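Local coordinates for Serine/threonine-protein kinase Tel1 (Chaetomium thermophilum, PDB 6SKY) that phosphorylates serine and threonine residues of proteins with ATP and probably activates checkpoint signalling in response to DNA damage, at residues Val1440-Pro1445 and Ala1482-Phe1487; Met1433-Leu1438 and Gly1453-Leu1458. All blocks are in the same frame, centred on the assembly; numbering follows the deposited sequence.

Contact 1 (Val1440-Pro1445 and Ala1482-Phe1487); sequences VFVVDP and ADLRVF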
# COMPACT_ATOMS: atom_id res chain seq x y z
N VAL A 1440 -33.81 25.76 -62.55
CA VAL A 1440 -32.93 24.87 -63.31
C VAL A 1440 -32.58 25.49 -64.65
O VAL A 1440 -31.42 25.47 -65.08
CB VAL A 1440 -33.59 23.50 -63.48
CG1 VAL A 1440 -32.80 22.66 -64.47
CG2 VAL A 1440 -33.70 22.79 -62.15
N PHE A 1441 -33.57 26.03 -65.36
CA PHE A 1441 -33.33 26.62 -66.66
C PHE A 1441 -32.63 27.97 -66.56
O PHE A 1441 -31.99 28.40 -67.52
CB PHE A 1441 -34.64 26.78 -67.42
CG PHE A 1441 -35.43 25.52 -67.51
CD1 PHE A 1441 -34.99 24.47 -68.29
CD2 PHE A 1441 -36.62 25.39 -66.82
CE1 PHE A 1441 -35.72 23.30 -68.37
CE2 PHE A 1441 -37.35 24.23 -66.90
CZ PHE A 1441 -36.90 23.18 -67.68
N VAL A 1442 -32.74 28.64 -65.41
CA VAL A 1442 -32.12 29.96 -65.26
C VAL A 1442 -30.62 29.90 -65.50
O VAL A 1442 -30.02 30.87 -65.98
CB VAL A 1442 -32.47 30.53 -63.87
CG1 VAL A 1442 -31.56 31.68 -63.51
CG2 VAL A 1442 -33.91 30.99 -63.85
N VAL A 1443 -29.99 28.77 -65.22
CA VAL A 1443 -28.54 28.66 -65.34
C VAL A 1443 -28.17 27.81 -66.55
O VAL A 1443 -27.13 27.14 -66.56
CB VAL A 1443 -27.91 28.09 -64.06
CG1 VAL A 1443 -28.16 29.03 -62.91
CG2 VAL A 1443 -28.48 26.72 -63.75
N ASP A 1444 -29.01 27.82 -67.58
CA ASP A 1444 -28.72 27.13 -68.82
C ASP A 1444 -28.33 28.14 -69.88
O ASP A 1444 -29.09 29.09 -70.12
CB ASP A 1444 -29.94 26.33 -69.27
CG ASP A 1444 -29.64 25.42 -70.43
OD1 ASP A 1444 -28.46 25.05 -70.61
OD2 ASP A 1444 -30.58 25.08 -71.18
N PRO A 1445 -27.16 28.01 -70.53
CA PRO A 1445 -26.78 29.00 -71.55
C PRO A 1445 -27.81 29.18 -72.65
O PRO A 1445 -27.96 30.30 -73.17
CB PRO A 1445 -25.46 28.43 -72.10
CG PRO A 1445 -24.91 27.67 -70.97
CD PRO A 1445 -26.08 27.04 -70.28
N ALA A 1482 -26.44 31.84 -55.55
CA ALA A 1482 -25.29 30.97 -55.70
C ALA A 1482 -25.17 30.45 -57.13
O ALA A 1482 -24.09 30.52 -57.74
CB ALA A 1482 -25.39 29.80 -54.72
N ASP A 1483 -26.27 29.95 -57.69
CA ASP A 1483 -26.20 29.40 -59.04
C ASP A 1483 -25.94 30.49 -60.08
O ASP A 1483 -25.30 30.22 -61.10
CB ASP A 1483 -27.48 28.64 -59.38
CG ASP A 1483 -27.43 27.20 -58.91
OD1 ASP A 1483 -26.46 26.83 -58.22
OD2 ASP A 1483 -28.37 26.44 -59.23
N LEU A 1484 -26.41 31.71 -59.84
CA LEU A 1484 -26.09 32.80 -60.76
C LEU A 1484 -24.62 33.16 -60.68
O LEU A 1484 -23.94 33.26 -61.70
CB LEU A 1484 -26.96 34.02 -60.45
CG LEU A 1484 -28.39 33.91 -60.95
CD1 LEU A 1484 -29.18 35.15 -60.59
CD2 LEU A 1484 -28.41 33.67 -62.45
N ARG A 1485 -24.10 33.35 -59.46
CA ARG A 1485 -22.69 33.67 -59.30
C ARG A 1485 -21.80 32.61 -59.93
O ARG A 1485 -20.72 32.93 -60.44
CB ARG A 1485 -22.35 33.84 -57.82
CG ARG A 1485 -20.92 34.25 -57.57
CD ARG A 1485 -20.61 35.58 -58.24
NE ARG A 1485 -21.22 36.70 -57.54
CZ ARG A 1485 -21.27 37.93 -58.02
NH1 ARG A 1485 -20.75 38.21 -59.20
NH2 ARG A 1485 -21.84 38.90 -57.31
N VAL A 1486 -22.23 31.35 -59.91
CA VAL A 1486 -21.48 30.33 -60.63
C VAL A 1486 -21.68 30.48 -62.14
O VAL A 1486 -20.75 30.28 -62.93
CB VAL A 1486 -21.87 28.92 -60.15
CG1 VAL A 1486 -21.21 27.85 -61.00
CG2 VAL A 1486 -21.49 28.73 -58.70
N PHE A 1487 -22.89 30.86 -62.56
CA PHE A 1487 -23.19 30.99 -63.98
C PHE A 1487 -22.47 32.17 -64.62
O PHE A 1487 -22.17 32.14 -65.81
CB PHE A 1487 -24.70 31.11 -64.17
CG PHE A 1487 -25.12 31.35 -65.59
CD1 PHE A 1487 -24.90 30.40 -66.56
CD2 PHE A 1487 -25.76 32.52 -65.94
CE1 PHE A 1487 -25.30 30.61 -67.86
CE2 PHE A 1487 -26.17 32.74 -67.24
CZ PHE A 1487 -25.94 31.79 -68.20
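V1443 fills the tight centre of this contact. Its CG1, anti to its own carbonyl carbon, reaches the segment 1482-1487 of helix 1470-1487, where it lies 3.6 Å from D1483 O and meets the D1483 side chain aslant at CB. Beside it, on the buried side, V1442 CG1 touches L1484 CD2 at 3.9 Å, again at a slant; F1511 of helix 1502-1521 also packs on L1484. Both valines sit in a type I turn from F1441 to D1444, closed by D1444 N to F1441 O (3.0 Å), where the chain leaves helix 1429-1441 in an alpha solenoid; the turn thus packs on the last turns of helix 1470-1487. F1487, with CG anti to its backbone N (chi1 175°), lays one ring face under the V1443 backbone: V1443 CA stands 4.2 Å above the ring plane, displaced from the ring centre, and V1442 O is over the same face. An alanine in place of F1487 would remove that ring and would probably leave the V1443 backbone and P1445 poorly held against the helix. Packing loosens toward the solvent at P1445, an exposed residue whose CG comes only within 4.3 Å of F1487 CE1.

Contact 2 (Met1433-Leu1438 and Gly1453-Leu1458); sequences MLLHSL and GITQYL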
# COMPACT_ATOMS: atom_id res chain seq x y z
N MET A 1433 -43.51 26.14 -56.43
CA MET A 1433 -43.15 25.09 -57.37
C MET A 1433 -42.57 25.66 -58.65
O MET A 1433 -41.55 25.19 -59.15
CB MET A 1433 -44.37 24.23 -57.68
CG MET A 1433 -44.15 23.28 -58.82
SD MET A 1433 -45.51 23.24 -59.98
CE MET A 1433 -44.76 22.30 -61.30
N LEU A 1434 -43.21 26.70 -59.19
CA LEU A 1434 -42.75 27.28 -60.45
C LEU A 1434 -41.38 27.91 -60.29
O LEU A 1434 -40.50 27.72 -61.14
CB LEU A 1434 -43.76 28.31 -60.95
CG LEU A 1434 -44.99 27.73 -61.64
CD1 LEU A 1434 -46.00 28.81 -61.92
CD2 LEU A 1434 -44.58 27.03 -62.92
N LEU A 1435 -41.17 28.69 -59.23
CA LEU A 1435 -39.86 29.28 -59.00
C LEU A 1435 -38.79 28.20 -58.87
O LEU A 1435 -37.77 28.24 -59.57
CB LEU A 1435 -39.90 30.15 -57.74
CG LEU A 1435 -40.74 31.42 -57.81
CD1 LEU A 1435 -40.76 32.12 -56.48
CD2 LEU A 1435 -40.20 32.33 -58.87
N HIS A 1436 -39.02 27.23 -57.99
CA HIS A 1436 -38.03 26.19 -57.74
C HIS A 1436 -37.78 25.33 -58.96
O HIS A 1436 -36.72 24.71 -59.06
CB HIS A 1436 -38.50 25.34 -56.56
CG HIS A 1436 -37.55 24.25 -56.18
ND1 HIS A 1436 -37.64 22.98 -56.71
CD2 HIS A 1436 -36.51 24.22 -55.32
CE1 HIS A 1436 -36.69 22.22 -56.20
NE2 HIS A 1436 -35.99 22.95 -55.35
N SER A 1437 -38.72 25.26 -59.90
CA SER A 1437 -38.51 24.47 -61.10
C SER A 1437 -37.81 25.25 -62.20
O SER A 1437 -36.99 24.69 -62.94
CB SER A 1437 -39.84 23.94 -61.62
OG SER A 1437 -40.55 23.28 -60.58
N LEU A 1438 -38.11 26.54 -62.34
CA LEU A 1438 -37.42 27.36 -63.33
C LEU A 1438 -35.99 27.66 -62.93
O LEU A 1438 -35.17 28.00 -63.80
CB LEU A 1438 -38.17 28.68 -63.54
CG LEU A 1438 -39.56 28.56 -64.14
CD1 LEU A 1438 -40.29 29.87 -64.02
CD2 LEU A 1438 -39.46 28.12 -65.58
N GLY A 1453 -37.08 35.90 -67.50
CA GLY A 1453 -38.26 36.75 -67.61
C GLY A 1453 -39.41 36.24 -66.77
O GLY A 1453 -40.06 37.00 -66.04
N ILE A 1454 -39.68 34.93 -66.85
CA ILE A 1454 -40.76 34.36 -66.05
C ILE A 1454 -40.46 34.51 -64.56
O ILE A 1454 -41.35 34.78 -63.76
CB ILE A 1454 -41.01 32.89 -66.42
CG1 ILE A 1454 -41.21 32.74 -67.92
CG2 ILE A 1454 -42.24 32.39 -65.73
CD1 ILE A 1454 -41.36 31.31 -68.36
N THR A 1455 -39.19 34.37 -64.18
CA THR A 1455 -38.81 34.49 -62.78
C THR A 1455 -38.98 35.91 -62.29
O THR A 1455 -39.49 36.14 -61.18
CB THR A 1455 -37.37 34.03 -62.59
OG1 THR A 1455 -37.18 32.76 -63.22
CG2 THR A 1455 -37.05 33.91 -61.13
N GLN A 1456 -38.54 36.89 -63.08
CA GLN A 1456 -38.77 38.29 -62.74
C GLN A 1456 -40.26 38.55 -62.55
O GLN A 1456 -40.67 39.16 -61.56
CB GLN A 1456 -38.22 39.21 -63.83
CG GLN A 1456 -36.73 39.27 -63.92
CD GLN A 1456 -36.26 40.60 -64.48
OE1 GLN A 1456 -36.87 41.64 -64.23
NE2 GLN A 1456 -35.18 40.58 -65.25
N TYR A 1457 -41.08 38.08 -63.49
CA TYR A 1457 -42.51 38.34 -63.40
C TYR A 1457 -43.10 37.72 -62.15
O TYR A 1457 -43.89 38.37 -61.45
CB TYR A 1457 -43.23 37.81 -64.64
CG TYR A 1457 -44.73 37.95 -64.54
CD1 TYR A 1457 -45.35 39.16 -64.79
CD2 TYR A 1457 -45.52 36.87 -64.19
CE1 TYR A 1457 -46.72 39.30 -64.69
CE2 TYR A 1457 -46.89 37.00 -64.09
CZ TYR A 1457 -47.48 38.21 -64.34
OH TYR A 1457 -48.84 38.33 -64.24
N LEU A 1458 -42.74 36.48 -61.84
CA LEU A 1458 -43.31 35.80 -60.69
C LEU A 1458 -42.89 36.46 -59.39
O LEU A 1458 -43.72 36.69 -58.50
CB LEU A 1458 -42.92 34.32 -60.70
CG LEU A 1458 -43.58 33.50 -61.80
CD1 LEU A 1458 -42.95 32.13 -61.89
CD2 LEU A 1458 -45.06 33.38 -61.53
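Neither ring of the two segments, H1436 or Y1457, takes part in the contact, so neither a face nor an edge of theirs is used across it. What remains is aliphatic packing in an antiparallel helix pair, a hairpin of the alpha solenoid, with the two short axes 10.2 Å apart and their directions 151° from parallel. L1458 supplies the central side chain. Its CD1 touches L1434 CB at 4.0 Å and L1438 CD1 at 4.1 Å, so its tip rests against residues one turn apart on the partner helix. On the more buried side L1435 CD2 reaches back to L1458 CB (3.8 Å), the two leucine side chains running antiparallel alongside each other, while an outside ring, Y1476 of helix 1470-1487, packs on both L1435 and T1455. The T1455 hydroxyl is bonded to A1451 O within its own helix; its methyl CG2, anti to the backbone N, is the branch facing L1435. Toward the hairpin's turn, the L1438 and I1454 side chains meet nearly perpendicular. There L1438 CD1 lies 3.6 Å from I1454 CG2, the branch anti to the backbone N of I1454.

In the fold
Both contacts use helix 1429-1441, near the N-terminal end of the modelled chain, and their centres lie 13 Å apart. Along the sequence their segments alternate: 1433-1438, 1440-1445, 1453-1458, then 1482-1487. Contact 2 pairs helix 1429-1441 with its successor, helix 1448-1461, whereas contact 1 brings the turn that follows that first helix onto helix 1470-1487. They meet directly where V1442 CG2 packs 3.8 Å from T1455 OG1. Together they pack these three helices against one another in the alpha solenoid; the short helix 1463-1466 lies between the last two in sequence. The contact centres are about 49 and 51 Å from the centre of the chain, away from the nucleotide and magnesium sites of the kinase domain.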